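Local coordinates for alpha-L-rhamnosidase (Streptomyces avermitilis, PDB 3W5M), which hydrolyses terminal non-reducing alpha-L-rhamnose residues from alpha-L-rhamnosides such as naringin, rutin, hesperidin and gum arabic, at residues D167-A172 with L242-G247. Numbering follows the deposited sequence.
Sequences DDITGA and LTTASG
T170 and T244 meet the opposing backbone through different branches, though their first torsions are alike: in each, OG1 stands between the backbone N and the carbonyl carbon (chi1 57° and 72°), leaving CG2 anti to the carbonyl carbon. In T244 this sends the methyl toward 167-172, where CG2 lies 3.5 Å from O of D167 and about as far from O of D168, while OG1 is left to the turn and shares a hydrogen bond with OG of S246, a poorly ordered residue. In T170 the same torsion carries OG1 to 3.2 Å from O of T243, although the acceptor of its proton is not settled.

That carbonyl is the focus of the contact. O of T243 accepts from N of T170 at 2.8 Å, the donor lying in the carbonyl plane. N of G171 reaches the same O of T243 at 3.3 Å, tilted out of that plane. Two consecutive residues thus face T243, which defines a classic beta bulge at this end of the antiparallel pairing. The return bond, N of T243 to O of G171 at 2.8 Å, is the straightest of the three, 164° at the hydrogen. One step on, A172 and L242 form a non-hydrogen-bonded pair whose side chains share a sheet face, CB of A172 lying 3.7 Å from CD1 of L242. At the other end, a water donates to O of D168 and accepts from N of A245, linking 167-172 to the type I turn T244-G247.

The bulge lies within the CBM67 region, away from its calcium and rhamnose sites. The pairing joins strand 171-179 to the last residues of strand 235-244, central neighbours in a four-stranded antiparallel sheet. A172 bonds through its backbone to V211, just past edge strand 207-210, and L242 to K249 in the other edge strand, 247-252.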
ATOM      1  N   ASP A 167      19.671  16.937 -43.199  1.00 31.71           N
ATOM      2  CA  ASP A 167      19.395  15.640 -43.785  1.00 32.40           C
ATOM      3  C   ASP A 167      19.542  14.491 -42.791  1.00 33.61           C
ATOM      4  O   ASP A 167      20.203  14.630 -41.751  1.00 32.26           O
ATOM      5  CB  ASP A 167      20.346  15.402 -44.964  1.00 35.56           C
ATOM      6  CG  ASP A 167      20.171  16.419 -46.077  1.00 38.75           C
ATOM      7  OD1 ASP A 167      19.039  16.876 -46.324  1.00 42.40           O
ATOM      8  OD2 ASP A 167      21.172  16.765 -46.724  1.00 42.43           O
ATOM      9  N   ASP A 168      18.929  13.350 -43.120  1.00 33.65           N
ATOM     10  CA  ASP A 168      19.138  12.095 -42.382  1.00 31.69           C
ATOM     11  C   ASP A 168      18.724  12.172 -40.917  1.00 29.64           C
ATOM     12  O   ASP A 168      19.440  11.718 -40.032  1.00 28.04           O
ATOM     13  CB  ASP A 168      20.591  11.625 -42.509  1.00 33.99           C
ATOM     14  CG  ASP A 168      20.955  11.246 -43.941  1.00 37.62           C
ATOM     15  OD1 ASP A 168      20.061  10.788 -44.704  1.00 39.09           O
ATOM     16  OD2 ASP A 168      22.134  11.423 -44.310  1.00 41.59           O
ATOM     17  N   ILE A 169      17.553  12.738 -40.683  1.00 28.06           N
ATOM     18  CA  ILE A 169      16.999  12.858 -39.356  1.00 28.22           C
ATOM     19  C   ILE A 169      16.545  11.476 -38.897  1.00 30.03           C
ATOM     20  O   ILE A 169      15.730  10.838 -39.569  1.00 29.08           O
ATOM     21  CB  ILE A 169      15.800  13.833 -39.351  1.00 28.64           C
ATOM     22  CG1 ILE A 169      16.278  15.269 -39.551  1.00 28.93           C
ATOM     23  CG2 ILE A 169      15.006  13.709 -38.055  1.00 27.55           C
ATOM     24  CD1 ILE A 169      15.171  16.244 -39.931  1.00 28.05           C
ATOM     25  N   THR A 170      17.062  11.019 -37.760  1.00 28.05           N
ATOM     26  CA  THR A 170      16.614   9.739 -37.186  1.00 30.52           C
ATOM     27  C   THR A 170      15.630   9.901 -36.009  1.00 30.11           C
ATOM     28  O   THR A 170      14.955   8.950 -35.627  1.00 31.03           O
ATOM     29  CB  THR A 170      17.800   8.847 -36.749  1.00 31.36           C
ATOM     30  OG1 THR A 170      18.613   9.551 -35.806  1.00 32.29           O
ATOM     31  CG2 THR A 170      18.670   8.462 -37.951  1.00 31.19           C
ATOM     32  N   GLY A 171      15.546  11.100 -35.441  1.00 29.44           N
ATOM     33  CA  GLY A 171      14.666  11.328 -34.284  1.00 26.90           C
ATOM     34  C   GLY A 171      14.362  12.802 -34.118  1.00 26.76           C
ATOM     35  O   GLY A 171      15.182  13.646 -34.495  1.00 27.93           O
ATOM     36  N   ALA A 172      13.180  13.117 -33.584  1.00 25.30           N
ATOM     37  CA  ALA A 172      12.791  14.513 -33.373  1.00 25.79           C
ATOM     38  C   ALA A 172      11.879  14.602 -32.173  1.00 25.57           C
ATOM     39  O   ALA A 172      10.910  13.849 -32.065  1.00 26.32           O
ATOM     40  CB  ALA A 172      12.103  15.091 -34.608  1.00 24.74           C
ATOM     41  N   LEU A 242      16.543  17.756 -33.091  1.00 26.56           N
ATOM     42  CA  LEU A 242      16.615  16.832 -34.207  1.00 26.95           C
ATOM     43  C   LEU A 242      17.876  16.004 -34.043  1.00 29.64           C
ATOM     44  O   LEU A 242      18.984  16.557 -33.965  1.00 30.81           O
ATOM     45  CB  LEU A 242      16.662  17.594 -35.530  1.00 26.71           C
ATOM     46  CG  LEU A 242      15.536  18.541 -35.973  1.00 28.28           C
ATOM     47  CD1 LEU A 242      14.169  17.928 -35.674  1.00 28.09           C
ATOM     48  CD2 LEU A 242      15.662  19.956 -35.392  1.00 28.10           C
ATOM     49  N   THR A 243      17.710  14.689 -33.968  1.00 31.75           N
ATOM     50  CA  THR A 243      18.848  13.783 -33.868  1.00 32.51           C
ATOM     51  C   THR A 243      19.197  13.218 -35.251  1.00 34.17           C
ATOM     52  O   THR A 243      18.318  12.762 -35.981  1.00 32.28           O
ATOM     53  CB  THR A 243      18.554  12.648 -32.881  1.00 34.21           C
ATOM     54  OG1 THR A 243      18.188  13.218 -31.617  1.00 36.77           O
ATOM     55  CG2 THR A 243      19.776  11.730 -32.707  1.00 32.47           C
ATOM     56  N   THR A 244      20.475  13.324 -35.604  1.00 35.63           N
ATOM     57  CA  THR A 244      21.078  12.685 -36.776  1.00 41.97           C
ATOM     58  C   THR A 244      22.331  11.932 -36.282  1.00 45.54           C
ATOM     59  O   THR A 244      22.759  12.131 -35.133  1.00 43.83           O
ATOM     60  CB  THR A 244      21.461  13.712 -37.886  1.00 43.60           C
ATOM     61  OG1 THR A 244      22.590  14.489 -37.474  1.00 46.30           O
ATOM     62  CG2 THR A 244      20.295  14.663 -38.218  1.00 43.97           C
ATOM     63  N   ALA A 245      22.918  11.080 -37.127  1.00 50.18           N
ATOM     64  CA  ALA A 245      24.123  10.317 -36.743  1.00 54.78           C
ATOM     65  C   ALA A 245      25.319  11.214 -36.362  1.00 57.37           C
ATOM     66  O   ALA A 245      26.209  10.790 -35.617  1.00 59.38           O
ATOM     67  CB  ALA A 245      24.510   9.319 -37.830  1.00 51.19           C
ATOM     68  N   SER A 246      25.316  12.453 -36.864  1.00 61.07           N
ATOM     69  CA  SER A 246      26.351  13.442 -36.556  1.00 59.02           C
ATOM     70  C   SER A 246      25.928  14.418 -35.443  1.00 60.42           C
ATOM     71  O   SER A 246      26.249  15.611 -35.501  1.00 63.90           O
ATOM     72  CB  SER A 246      26.752  14.200 -37.831  1.00 60.99           C
ATOM     73  OG  SER A 246      25.615  14.694 -38.522  1.00 58.29           O
ATOM     74  N   GLY A 247      25.212  13.904 -34.440  1.00 52.70           N
ATOM     75  CA  GLY A 247      24.813  14.688 -33.273  1.00 50.35           C
ATOM     76  C   GLY A 247      23.419  15.310 -33.305  1.00 47.34           C
ATOM     77  O   GLY A 247      22.576  14.941 -34.123  1.00 45.07           O
TER
HETATM   78  O   HOH W   1      22.000  10.382 -39.445  1.00 46.03           O